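Local structure of particle-associated glycoside hydrolase (Acinetobacter phage Fri1, 6C72) at residues Lys132-Ala137 against Gly178-Ser183; Glu146-Phe151 against Val201-Met206; Leu90-Ala95 against Gly126-Pro131; Ser187-Val192 against Ser216-Gly221; Ile112-Val117 against Met140-Val145. The protein is a trimeric phage tailspike that depolymerises the capsular polysaccharide of Acinetobacter baumannii, probably clearing the way for virus entry. One frame throughout, in Å; residues are numbered along the deposited sequence.

Contact 1: Lys132-Ala137 against Gly178-Ser183; sequences KGHIYA and GTFWHS. With ZN (zinc ion), chain D.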
# COMPACT_ATOMS: atom_id res chain seq x y z
N LYS A 132 34.98 13.29 9.74
CA LYS A 132 35.57 12.31 8.84
C LYS A 132 36.69 11.55 9.55
O LYS A 132 37.24 12.01 10.56
CB LYS A 132 36.11 12.99 7.58
CG LYS A 132 35.03 13.63 6.72
CD LYS A 132 35.56 14.03 5.37
CE LYS A 132 36.38 15.29 5.47
NZ LYS A 132 37.05 15.53 4.18
N GLY A 133 37.01 10.38 9.03
CA GLY A 133 38.10 9.57 9.54
C GLY A 133 37.61 8.20 9.98
O GLY A 133 36.42 7.90 10.00
N HIS A 134 38.59 7.35 10.32
CA HIS A 134 38.31 6.05 10.91
C HIS A 134 38.24 6.22 12.42
O HIS A 134 39.10 6.86 13.03
CB HIS A 134 39.37 5.02 10.53
CG HIS A 134 39.31 4.61 9.09
ND1 HIS A 134 38.73 3.43 8.68
CD2 HIS A 134 39.71 5.24 7.96
CE1 HIS A 134 38.81 3.34 7.36
NE2 HIS A 134 39.40 4.43 6.90
N ILE A 135 37.18 5.68 13.02
CA ILE A 135 36.91 5.82 14.44
C ILE A 135 36.67 4.43 15.01
O ILE A 135 35.74 3.73 14.59
CB ILE A 135 35.69 6.72 14.70
CG1 ILE A 135 35.90 8.08 14.04
CG2 ILE A 135 35.45 6.88 16.19
CD1 ILE A 135 34.68 8.96 14.05
N TYR A 136 37.51 4.02 15.95
CA TYR A 136 37.32 2.76 16.68
C TYR A 136 36.68 3.13 18.01
O TYR A 136 37.37 3.59 18.94
CB TYR A 136 38.63 2.02 16.88
CG TYR A 136 39.28 1.52 15.60
CD1 TYR A 136 39.00 0.25 15.10
CD2 TYR A 136 40.18 2.32 14.90
CE1 TYR A 136 39.60 -0.21 13.94
CE2 TYR A 136 40.78 1.86 13.73
CZ TYR A 136 40.49 0.60 13.26
OH TYR A 136 41.09 0.13 12.11
N ALA A 137 35.37 2.93 18.11
CA ALA A 137 34.63 3.34 19.30
C ALA A 137 33.23 2.76 19.27
O ALA A 137 32.40 3.19 18.46
CB ALA A 137 34.55 4.86 19.39
N GLY A 178 32.73 9.66 4.42
CA GLY A 178 33.95 10.19 5.02
C GLY A 178 34.18 9.67 6.42
O GLY A 178 35.29 9.70 6.93
N THR A 179 33.12 9.18 7.07
CA THR A 179 33.21 8.64 8.41
C THR A 179 33.17 7.12 8.32
O THR A 179 32.24 6.55 7.73
CB THR A 179 32.06 9.16 9.27
OG1 THR A 179 32.09 10.59 9.30
CG2 THR A 179 32.17 8.63 10.71
N PHE A 180 34.18 6.46 8.89
CA PHE A 180 34.25 5.00 8.92
C PHE A 180 34.26 4.55 10.38
O PHE A 180 35.27 4.69 11.08
CB PHE A 180 35.49 4.48 8.19
CG PHE A 180 35.53 4.86 6.74
CD1 PHE A 180 34.87 4.09 5.79
CD2 PHE A 180 36.23 5.99 6.32
CE1 PHE A 180 34.90 4.45 4.45
CE2 PHE A 180 36.27 6.35 4.98
CZ PHE A 180 35.61 5.58 4.05
N TRP A 181 33.15 3.95 10.81
CA TRP A 181 32.89 3.69 12.22
C TRP A 181 33.15 2.21 12.51
O TRP A 181 32.45 1.33 11.99
CB TRP A 181 31.46 4.10 12.55
CG TRP A 181 31.13 4.14 14.00
CD1 TRP A 181 31.98 4.00 15.04
CD2 TRP A 181 29.82 4.31 14.56
NE1 TRP A 181 31.30 4.08 16.22
CE2 TRP A 181 29.97 4.28 15.96
CE3 TRP A 181 28.54 4.48 14.02
CZ2 TRP A 181 28.88 4.40 16.83
CZ3 TRP A 181 27.46 4.61 14.88
CH2 TRP A 181 27.64 4.57 16.27
N HIS A 182 34.18 1.94 13.32
CA HIS A 182 34.54 0.60 13.74
C HIS A 182 34.20 0.43 15.21
O HIS A 182 33.95 1.40 15.93
CB HIS A 182 36.04 0.31 13.58
CG HIS A 182 36.62 0.68 12.25
ND1 HIS A 182 37.18 -0.26 11.40
CD2 HIS A 182 36.81 1.88 11.65
CE1 HIS A 182 37.66 0.35 10.34
NE2 HIS A 182 37.44 1.64 10.46
N SER A 183 34.25 -0.82 15.66
CA SER A 183 34.11 -1.15 17.07
C SER A 183 35.48 -1.32 17.71
O SER A 183 36.49 -1.54 17.04
CB SER A 183 33.30 -2.43 17.24
OG SER A 183 33.20 -2.76 18.62
ZN ZN D . 39.90 4.89 5.03
O HOH W 1 41.84 4.50 4.18
O HOH W 2 38.65 3.18 3.66
O HOH W 3 39.95 6.88 4.90
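The rings of His134 and Phe180 overlap in an offset stack, planes 14° apart, on one face of a parallel strand pair within the coil stack. Phe180 CB sits over the imidazole face, 3.4 Å from His134 ND1. In the ring plane, His134 ND1 donates an almost straight hydrogen bond to His182 NE2 (2.8 Å), and the His182 ring in turn has Tyr136 CZ over its centre, the two rings forming a second offset stack. His182 ND1 is bonded to the carbonyl of Ser209, which fixes the ring's rotation. The strands run parallel, as successive coils of a right-handed beta-helix do in phage tailspikes, and the ladder is regular from Gly133 N to Gly178 O through Ala137 N to His182 O. Beneath it, Ile135 and Trp181 face the interior. Trp181 CG is anti to the backbone N (chi1 -169°), and the indole NE1 gives its hydrogen to Ala137 O at 2.6 Å, while Leu113 of helix 110-122 packs against the same ring. At the rim of its ring, His134 NE2 binds a zinc ion at 2.0 Å; three modelled waters are the metal's other ligands here, one of them long. The looser end is at Lys132, partly exposed, which touches Gly178 through CB and CG before its chain bends at chi3 (-77°) and departs from the strand pair; NZ has a weak hydrogen bond to Asp152.

Contact 2: Glu146-Phe151 against Val201-Met206; sequences EVRGTF and VSNLKM
Val147 and Arg148 pair in parallel with Val201 and Ser202 through two backbone hydrogen bonds, Ser202 N to Val147 O and Gly149 N to Ser202 O, after which segment 201-206 turns a corner at Asn203. On the face of Arg148 and Ser202, Glu146 reaches forward with an extended chain: CG is anti to the backbone N (chi1 170°), and the carboxylate end takes the hydroxyl hydrogen of Ser202 OG on OE2 at 2.6 Å, nearly in line with its C-O bond. Arg148 CG lies 3.4 Å from the same Ser202 OG, while the guanidinium continues to Gln129, where NE is bonded to OE1. Such a corner, ending one parallel ladder and starting another, is how a beta-helix coil passes from one face to the next. Asn203 has a left-handed backbone conformation there, and its carbonyl O comes within 3.1 Å of Gly149 CA, a close approach that the glycine allows. Asn203 CB lies over one face of the Phe151 ring and the amide, its plane 39° from the ring's, meets the CE2-CZ rim, Asn203 CG 3.3 Å from Phe151 CE2. Two waters bridge the segments at the corner: one links Asn203 ND2 to Gly149 O, another donates to Asn203 O and weakly to Thr150 O. On the inner face, Val147 CG1 meets Leu204 CD2 at 4.2 Å, and Trp181 packs against both residues. Lys88 of a neighbouring subunit packs on Arg148 and Asn203.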
# COMPACT_ATOMS: atom_id res chain seq x y z
N GLU A 146 20.82 10.67 17.74
CA GLU A 146 21.26 10.14 16.46
C GLU A 146 22.75 10.39 16.30
O GLU A 146 23.23 11.50 16.55
CB GLU A 146 20.49 10.80 15.31
CG GLU A 146 21.04 10.49 13.91
CD GLU A 146 20.38 11.32 12.82
OE1 GLU A 146 19.39 12.04 13.11
OE2 GLU A 146 20.86 11.27 11.67
N VAL A 147 23.48 9.37 15.87
CA VAL A 147 24.90 9.48 15.55
C VAL A 147 25.00 9.72 14.05
O VAL A 147 24.41 8.98 13.26
CB VAL A 147 25.68 8.23 15.97
CG1 VAL A 147 27.11 8.30 15.48
CG2 VAL A 147 25.65 8.06 17.48
N ARG A 148 25.69 10.80 13.66
CA ARG A 148 25.73 11.22 12.26
C ARG A 148 27.18 11.44 11.83
O ARG A 148 27.93 12.15 12.51
CB ARG A 148 24.90 12.50 12.06
CG ARG A 148 24.79 12.93 10.60
CD ARG A 148 23.87 14.14 10.43
NE ARG A 148 24.41 15.33 11.07
CZ ARG A 148 23.68 16.35 11.51
NH1 ARG A 148 22.35 16.33 11.39
NH2 ARG A 148 24.27 17.39 12.09
N GLY A 149 27.56 10.85 10.70
CA GLY A 149 28.87 11.05 10.14
C GLY A 149 28.92 12.20 9.15
O GLY A 149 27.97 12.97 8.99
N THR A 150 30.05 12.30 8.46
CA THR A 150 30.34 13.36 7.51
C THR A 150 30.69 12.73 6.17
O THR A 150 31.63 11.94 6.08
CB THR A 150 31.52 14.23 8.00
OG1 THR A 150 31.22 14.80 9.28
CG2 THR A 150 31.84 15.35 7.00
N PHE A 151 29.92 13.07 5.13
CA PHE A 151 30.28 12.62 3.79
C PHE A 151 31.65 13.17 3.40
O PHE A 151 32.03 14.29 3.77
CB PHE A 151 29.22 13.07 2.77
CG PHE A 151 27.88 12.37 2.91
CD1 PHE A 151 27.75 11.03 2.60
CD2 PHE A 151 26.77 13.07 3.35
CE1 PHE A 151 26.52 10.40 2.74
CE2 PHE A 151 25.54 12.44 3.51
CZ PHE A 151 25.41 11.11 3.19
N VAL A 201 21.06 6.60 13.28
CA VAL A 201 22.40 6.72 12.73
C VAL A 201 22.25 7.13 11.27
O VAL A 201 21.29 6.73 10.61
CB VAL A 201 23.21 5.41 12.86
CG1 VAL A 201 22.52 4.27 12.11
CG2 VAL A 201 24.65 5.61 12.35
N SER A 202 23.19 7.93 10.78
CA SER A 202 23.11 8.34 9.39
C SER A 202 24.46 8.83 8.88
O SER A 202 25.37 9.17 9.65
CB SER A 202 22.06 9.42 9.16
OG SER A 202 22.46 10.65 9.69
N ASN A 203 24.57 8.83 7.55
CA ASN A 203 25.66 9.49 6.82
C ASN A 203 27.03 8.96 7.24
O ASN A 203 27.95 9.72 7.50
CB ASN A 203 25.60 11.02 7.01
CG ASN A 203 24.32 11.63 6.47
OD1 ASN A 203 23.43 10.92 6.01
ND2 ASN A 203 24.22 12.95 6.52
N LEU A 204 27.17 7.64 7.28
CA LEU A 204 28.46 7.05 7.60
C LEU A 204 28.51 5.62 7.08
O LEU A 204 27.50 5.05 6.68
CB LEU A 204 28.75 7.12 9.11
CG LEU A 204 27.74 6.57 10.12
CD1 LEU A 204 27.77 5.05 10.23
CD2 LEU A 204 28.00 7.22 11.49
N LYS A 205 29.72 5.05 7.12
CA LYS A 205 29.96 3.66 6.78
C LYS A 205 30.49 2.93 8.00
O LYS A 205 31.34 3.46 8.73
CB LYS A 205 30.96 3.53 5.63
CG LYS A 205 31.20 2.10 5.19
CD LYS A 205 31.76 2.03 3.79
CE LYS A 205 31.84 0.60 3.29
NZ LYS A 205 32.28 0.53 1.86
N MET A 206 29.99 1.72 8.24
CA MET A 206 30.44 0.89 9.35
C MET A 206 31.28 -0.26 8.80
O MET A 206 30.90 -0.88 7.80
CB MET A 206 29.25 0.36 10.16
CG MET A 206 28.32 1.46 10.71
SD MET A 206 26.87 0.88 11.65
CE MET A 206 27.35 1.15 13.33
O HOH W 4 26.30 14.72 7.65
O HOH W 5 30.19 9.47 5.80

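Contact 3: Leu90-Ala95 against Gly126-Pro131; sequences LHATQA and GVVQLP. With ZN (zinc ion), chain E; ZN (zinc ion), chain F.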
# COMPACT_ATOMS: atom_id res chain seq x y z
N LEU A 90 25.97 17.99 19.05
CA LEU A 90 27.26 17.92 19.71
C LEU A 90 28.26 17.27 18.76
O LEU A 90 28.06 16.13 18.33
CB LEU A 90 27.16 17.13 21.01
CG LEU A 90 28.47 16.73 21.66
CD1 LEU A 90 29.30 17.94 22.06
CD2 LEU A 90 28.15 15.88 22.86
N HIS A 91 29.34 17.98 18.44
CA HIS A 91 30.43 17.39 17.67
C HIS A 91 31.30 16.57 18.61
O HIS A 91 31.77 17.09 19.63
CB HIS A 91 31.24 18.48 16.97
CG HIS A 91 30.50 19.18 15.88
ND1 HIS A 91 30.80 19.02 14.54
CD2 HIS A 91 29.45 20.04 15.92
CE1 HIS A 91 29.96 19.74 13.81
NE2 HIS A 91 29.14 20.37 14.63
N ALA A 92 31.48 15.29 18.31
CA ALA A 92 32.27 14.43 19.18
C ALA A 92 33.69 14.97 19.34
O ALA A 92 34.33 14.74 20.38
CB ALA A 92 32.30 13.01 18.64
N THR A 93 34.21 15.70 18.34
CA THR A 93 35.51 16.33 18.51
C THR A 93 35.52 17.28 19.70
O THR A 93 36.58 17.53 20.29
CB THR A 93 35.91 17.08 17.24
OG1 THR A 93 34.85 17.97 16.87
CG2 THR A 93 36.22 16.11 16.10
N GLN A 94 34.37 17.83 20.08
CA GLN A 94 34.31 18.72 21.23
C GLN A 94 34.38 17.97 22.56
O GLN A 94 34.35 18.62 23.62
CB GLN A 94 33.04 19.58 21.17
CG GLN A 94 33.00 20.48 19.93
CD GLN A 94 31.65 21.17 19.71
OE1 GLN A 94 30.60 20.55 19.86
NE2 GLN A 94 31.69 22.44 19.36
N ALA A 95 34.48 16.64 22.54
CA ALA A 95 34.82 15.85 23.71
C ALA A 95 36.22 15.26 23.61
O ALA A 95 36.59 14.43 24.45
CB ALA A 95 33.81 14.72 23.92
N GLY A 126 19.15 14.73 20.47
CA GLY A 126 19.66 15.47 19.35
C GLY A 126 20.62 14.64 18.52
O GLY A 126 20.37 13.46 18.25
N VAL A 127 21.73 15.25 18.12
CA VAL A 127 22.66 14.61 17.19
C VAL A 127 24.06 14.67 17.77
O VAL A 127 24.51 15.72 18.24
CB VAL A 127 22.61 15.28 15.81
CG1 VAL A 127 23.72 14.73 14.93
CG2 VAL A 127 21.25 15.04 15.15
N VAL A 128 24.75 13.53 17.74
CA VAL A 128 26.20 13.48 17.93
C VAL A 128 26.82 13.40 16.55
O VAL A 128 26.63 12.41 15.82
CB VAL A 128 26.63 12.30 18.80
CG1 VAL A 128 28.14 12.17 18.74
CG2 VAL A 128 26.14 12.49 20.23
N GLN A 129 27.52 14.47 16.16
CA GLN A 129 28.16 14.56 14.86
C GLN A 129 29.54 13.93 14.94
O GLN A 129 30.33 14.26 15.84
CB GLN A 129 28.26 16.03 14.42
CG GLN A 129 28.94 16.24 13.09
CD GLN A 129 28.09 15.74 11.92
OE1 GLN A 129 26.89 16.05 11.81
NE2 GLN A 129 28.70 14.95 11.03
N LEU A 130 29.82 13.03 14.05
CA LEU A 130 31.16 12.49 13.94
C LEU A 130 31.90 13.19 12.81
O LEU A 130 31.28 13.59 11.83
CB LEU A 130 31.15 10.99 13.67
CG LEU A 130 30.46 10.15 14.73
CD1 LEU A 130 30.53 8.67 14.41
CD2 LEU A 130 31.06 10.45 16.11
N PRO A 131 33.20 13.38 12.92
CA PRO A 131 33.96 13.96 11.81
C PRO A 131 34.29 12.88 10.79
O PRO A 131 33.98 11.72 10.95
CB PRO A 131 35.23 14.47 12.50
CG PRO A 131 35.46 13.45 13.57
CD PRO A 131 34.07 13.06 14.06
ZN ZN E . 32.77 17.86 13.86
ZN ZN F . 27.76 21.37 13.51
O HOH W 6 32.70 15.79 15.42
O HOH W 7 28.66 22.93 12.94
O HOH W 8 26.62 19.76 12.03
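Val127 and Leu90 open the contact, the carbonyl O of Val127 receiving Leu90 N at 2.8 Å. Val128 follows, paired in parallel with Leu90 and turned with it to the inner face, where helix 110-122 covers Leu90. Val128 CG1 also touches Ala92 CB, and Val128 CA makes a C-H...O contact with Leu90 O. Gln129 is gripped on both sides of its backbone: its N donates to Leu90 O and its O accepts from Ala92 N at 2.9 Å. A water that binds one of the zinc ions also donates to Gln129 O. On the outer face, the Gln129 side chain runs beside the His91 ring in the same direction. CB lies over one imidazole face, offset toward the rim, and CG is 3.6 Å from His91 ND1. The chain then bends at chi2 (70°), carrying CD off to one side, and NE2 returns to Leu130 O. His91 thus has one flank covered by aliphatic carbon while its two ring nitrogens reach different zinc ions, NE2 at 2.0 Å and ND1 at a longer 2.4 Å. Leu130 sends CD2 to within 3.8 Å of Ala92 CB. Pro131 closes the contact, its CG 3.7 Å from Thr93 CG2, the two side chains passing alongside and pointing opposite ways. By then segment 90-95 has left the ladder for a 3-10 turn, in which Gln94 OE1 accepts from His91 N. Strand, covering helix and parallel strand are arranged as at the capped N-terminal end of a tailspike beta-helix, here with a partly exposed histidine carrying metal.

Contact 4: Ser187-Val192 against Ser216-Gly221; sequences SQVYLV and SNCGFG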
# COMPACT_ATOMS: atom_id res chain seq x y z
N SER A 187 32.18 -7.38 19.52
CA SER A 187 30.76 -7.46 19.79
C SER A 187 29.95 -6.73 18.72
O SER A 187 29.55 -7.34 17.73
CB SER A 187 30.45 -6.93 21.20
OG SER A 187 31.04 -5.65 21.41
N GLN A 188 29.70 -5.43 18.92
CA GLN A 188 28.96 -4.65 17.93
C GLN A 188 29.50 -3.23 17.91
O GLN A 188 30.20 -2.80 18.83
CB GLN A 188 27.45 -4.65 18.22
CG GLN A 188 27.01 -3.83 19.42
CD GLN A 188 27.36 -4.51 20.74
OE1 GLN A 188 27.12 -5.71 20.90
NE2 GLN A 188 27.89 -3.75 21.69
N VAL A 189 29.17 -2.50 16.84
CA VAL A 189 29.56 -1.10 16.78
C VAL A 189 28.54 -0.24 17.52
O VAL A 189 28.91 0.55 18.41
CB VAL A 189 29.70 -0.62 15.32
CG1 VAL A 189 30.15 0.84 15.29
CG2 VAL A 189 30.67 -1.49 14.54
N TYR A 190 27.26 -0.41 17.20
CA TYR A 190 26.18 0.45 17.67
C TYR A 190 25.07 -0.43 18.26
O TYR A 190 24.30 -1.05 17.52
CB TYR A 190 25.65 1.30 16.52
CG TYR A 190 24.86 2.52 16.93
CD1 TYR A 190 25.05 3.12 18.17
CD2 TYR A 190 23.91 3.08 16.06
CE1 TYR A 190 24.34 4.26 18.53
CE2 TYR A 190 23.18 4.21 16.41
CZ TYR A 190 23.40 4.80 17.64
OH TYR A 190 22.68 5.92 17.99
N LEU A 191 24.98 -0.49 19.58
CA LEU A 191 23.96 -1.28 20.27
C LEU A 191 22.79 -0.39 20.68
O LEU A 191 22.98 0.64 21.33
CB LEU A 191 24.56 -1.97 21.49
CG LEU A 191 23.60 -2.74 22.41
CD1 LEU A 191 22.99 -3.94 21.69
CD2 LEU A 191 24.31 -3.15 23.69
N VAL A 192 21.59 -0.79 20.29
CA VAL A 192 20.41 -0.04 20.72
C VAL A 192 19.69 -0.87 21.77
O VAL A 192 18.90 -1.75 21.42
CB VAL A 192 19.49 0.28 19.54
CG1 VAL A 192 18.43 1.25 19.99
CG2 VAL A 192 20.29 0.84 18.36
N SER A 216 39.55 -11.88 13.37
CA SER A 216 38.13 -12.00 13.69
C SER A 216 37.50 -10.62 13.76
O SER A 216 37.90 -9.78 14.58
CB SER A 216 37.95 -12.75 15.01
OG SER A 216 36.58 -12.95 15.28
N ASN A 217 36.52 -10.37 12.89
CA ASN A 217 35.92 -9.05 12.79
C ASN A 217 34.82 -8.87 13.82
O ASN A 217 34.42 -9.80 14.53
CB ASN A 217 35.37 -8.81 11.39
CG ASN A 217 36.43 -8.29 10.44
OD1 ASN A 217 37.61 -8.22 10.79
ND2 ASN A 217 36.02 -7.91 9.23
N CYS A 218 34.31 -7.65 13.89
CA CYS A 218 33.23 -7.34 14.81
C CYS A 218 31.96 -8.07 14.40
O CYS A 218 31.64 -8.18 13.21
CB CYS A 218 33.00 -5.83 14.84
SG CYS A 218 31.76 -5.40 16.03
N GLY A 219 31.23 -8.57 15.39
CA GLY A 219 30.01 -9.32 15.14
C GLY A 219 28.95 -8.56 14.37
O GLY A 219 28.55 -8.98 13.27
N PHE A 220 28.49 -7.45 14.92
CA PHE A 220 27.39 -6.69 14.35
C PHE A 220 27.81 -5.25 14.09
O PHE A 220 28.58 -4.66 14.87
CB PHE A 220 26.18 -6.67 15.28
CG PHE A 220 25.66 -8.03 15.66
CD1 PHE A 220 25.09 -8.87 14.70
CD2 PHE A 220 25.73 -8.46 16.99
CE1 PHE A 220 24.60 -10.13 15.06
CE2 PHE A 220 25.24 -9.71 17.35
CZ PHE A 220 24.67 -10.54 16.39
N GLY A 221 27.27 -4.68 13.02
CA GLY A 221 27.29 -3.24 12.86
C GLY A 221 26.27 -2.59 13.77
O GLY A 221 26.62 -2.05 14.82
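Cys218 lays its sulphur across the backbone of segment 187-192, SG 3.4 Å from Ser187 O and 3.5 Å from Gln188 CA. CG2 of Val189 comes up to the same sulphur, at 4.3 Å. Since SG is anti to its own backbone N (chi1 -176°), it projects over the peptide that joins Ser187 and Gln188. Beyond it, Gln188 pairs in parallel with Phe220, and their CB atoms meet at 3.8 Å, the Gln188 CB at the edge of the phenyl ring. The Gln188 chain then bends away at chi2 (-74°), and its amide is taken by Glu160 and Asn164 of a neighbouring subunit. The backbone bonds are few: Phe220 N to Ser187 O, Val189 N to Phe220 O, and Tyr190 N to Gly221 O at 3.0 Å, with a weak extra bond from Val189 N to the same Gly221 O. Gly221 O is therefore shared by two successive amides where segment 187-192 turns its corner at Val189 and Tyr190. Gly219 N lies close to Ser187 O, with no side chain between them. A short parallel bridge running into corners at Val189-Tyr190 and Gly221 is consistent with stacked corners of adjacent coils in a parallel beta-helix.

Contact 5: Ile112-Val117 against Met140-Val145; sequences ILQKCV and MAKSNV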
# COMPACT_ATOMS: atom_id res chain seq x y z
N ILE A 112 35.08 8.22 24.87
CA ILE A 112 34.76 9.58 24.46
C ILE A 112 33.42 9.62 23.74
O ILE A 112 32.57 10.47 24.05
CB ILE A 112 35.88 10.16 23.58
CG1 ILE A 112 37.14 10.42 24.42
CG2 ILE A 112 35.41 11.42 22.85
CD1 ILE A 112 38.34 10.72 23.58
N LEU A 113 33.21 8.71 22.78
CA LEU A 113 31.96 8.72 22.02
C LEU A 113 30.77 8.43 22.92
O LEU A 113 29.72 9.07 22.79
CB LEU A 113 32.01 7.72 20.86
CG LEU A 113 30.76 7.62 19.98
CD1 LEU A 113 30.36 8.99 19.44
CD2 LEU A 113 30.94 6.63 18.83
N GLN A 114 30.93 7.49 23.85
CA GLN A 114 29.84 7.16 24.77
C GLN A 114 29.50 8.36 25.63
O GLN A 114 28.33 8.57 25.99
CB GLN A 114 30.23 5.97 25.64
CG GLN A 114 29.04 5.39 26.39
CD GLN A 114 27.97 4.87 25.45
OE1 GLN A 114 28.21 3.95 24.66
NE2 GLN A 114 26.79 5.47 25.49
N LYS A 115 30.50 9.16 26.01
CA LYS A 115 30.24 10.38 26.76
C LYS A 115 29.36 11.33 25.97
O LYS A 115 28.47 11.99 26.52
CB LYS A 115 31.56 11.06 27.12
CG LYS A 115 32.11 10.70 28.44
CD LYS A 115 33.12 11.78 28.83
CE LYS A 115 34.43 11.19 29.31
NZ LYS A 115 34.26 10.68 30.70
N CYS A 116 29.61 11.44 24.66
CA CYS A 116 28.83 12.34 23.83
C CYS A 116 27.38 11.88 23.74
O CYS A 116 26.45 12.68 23.92
CB CYS A 116 29.46 12.45 22.44
SG CYS A 116 31.14 13.18 22.44
N VAL A 117 27.16 10.60 23.47
CA VAL A 117 25.79 10.09 23.36
C VAL A 117 25.06 10.25 24.70
O VAL A 117 23.91 10.70 24.74
CB VAL A 117 25.79 8.63 22.89
CG1 VAL A 117 24.38 8.07 22.86
CG2 VAL A 117 26.46 8.51 21.54
N MET A 140 26.74 2.69 22.88
CA MET A 140 25.42 2.28 23.29
C MET A 140 24.48 3.43 22.95
O MET A 140 24.70 4.56 23.41
CB MET A 140 25.42 1.95 24.78
CG MET A 140 24.17 1.32 25.32
SD MET A 140 24.37 0.79 27.05
CE MET A 140 25.92 -0.11 26.94
N ALA A 141 23.49 3.17 22.09
CA ALA A 141 22.52 4.20 21.74
C ALA A 141 21.69 4.60 22.96
O ALA A 141 21.44 3.79 23.87
CB ALA A 141 21.61 3.71 20.61
N LYS A 142 21.28 5.86 22.98
CA LYS A 142 20.42 6.39 24.02
C LYS A 142 19.25 7.10 23.36
O LYS A 142 19.34 7.55 22.22
CB LYS A 142 21.20 7.34 24.95
CG LYS A 142 22.40 6.68 25.64
CD LYS A 142 21.98 5.42 26.38
CE LYS A 142 23.16 4.52 26.75
NZ LYS A 142 23.94 5.04 27.92
N SER A 143 18.14 7.22 24.09
CA SER A 143 16.89 7.63 23.47
C SER A 143 16.99 9.02 22.84
O SER A 143 17.59 9.95 23.39
CB SER A 143 15.75 7.59 24.48
OG SER A 143 15.48 6.25 24.87
N ASN A 144 16.42 9.14 21.63
CA ASN A 144 16.30 10.41 20.93
C ASN A 144 17.67 11.03 20.62
O ASN A 144 17.81 12.25 20.54
CB ASN A 144 15.41 11.39 21.71
CG ASN A 144 14.04 10.80 22.02
OD1 ASN A 144 13.61 10.76 23.18
ND2 ASN A 144 13.35 10.33 20.99
N VAL A 145 18.69 10.19 20.47
CA VAL A 145 20.01 10.62 20.03
C VAL A 145 20.34 9.91 18.72
O VAL A 145 20.15 8.69 18.62
CB VAL A 145 21.09 10.35 21.08
CG1 VAL A 145 22.48 10.63 20.50
CG2 VAL A 145 20.83 11.18 22.35
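Gln114 and Met140 meet through a pair of hydrogen bonds, the side-chain amide of the helix residue reading both polar backbone groups of a single residue. Met140 N donates to Gln114 OE1 at 2.6 Å, and Gln114 NE2 donates to Met140 O at 3.1 Å. Both bonds are nearly straight, at 173°, and both lie in the plane of the accepting carbonyl, on a lone pair. Gln114 CG is anti to the backbone N (chi1 -167°), and the bend at chi2 (62°) swings CD over to the passing chain. The second hydrogen of NE2 has a partner in Asp118 OD1, so the amide's orientation is set from three directions. Charge enters with Lys142: its side chain crosses that of Gln114 at about a right angle, and NZ forms a salt bridge with the same Asp118 OD1, besides a hydrogen bond to Ser156 of a neighbouring subunit. Apolar contacts centre on Val117. Its CG1 lies 3.7 Å from Lys142 CG and 4.0 Å from Val145 CG1, also touching Met140 O, while Val145 CG2 approaches Val117 O. A type II turn from Lys142 to Val145 brings both of those residues to the same Val117. Helix 110-122 is thus held to the coil by amide bonds from Gln114 and, one turn on, methyl packing from Val117, and the shared Asp118 carboxylate would probably be stabilised by the lysine beside it.

How the contacts relate
All five contacts are largely buried and lie in the first coils of the beta-helix. Contacts 1 to 4 rest on parallel strand pairing, regular in contact 1, brief in contacts 2 to 4; contact 5 instead sets helix 110-122 against a turn, and the same helix covers contact 3. Trp181 of contact 1 ties the interior together, reaching Met206 of contact 2 and Tyr190 of contact 4. Zinc is bound in contacts 1 and 3, each through a histidine, with Thr179 OG1 bonded to Pro131 O between them. Contacts 2, 4 and 5 border neighbouring subunits, and polar bonds to another chain leave contacts 4 and 5.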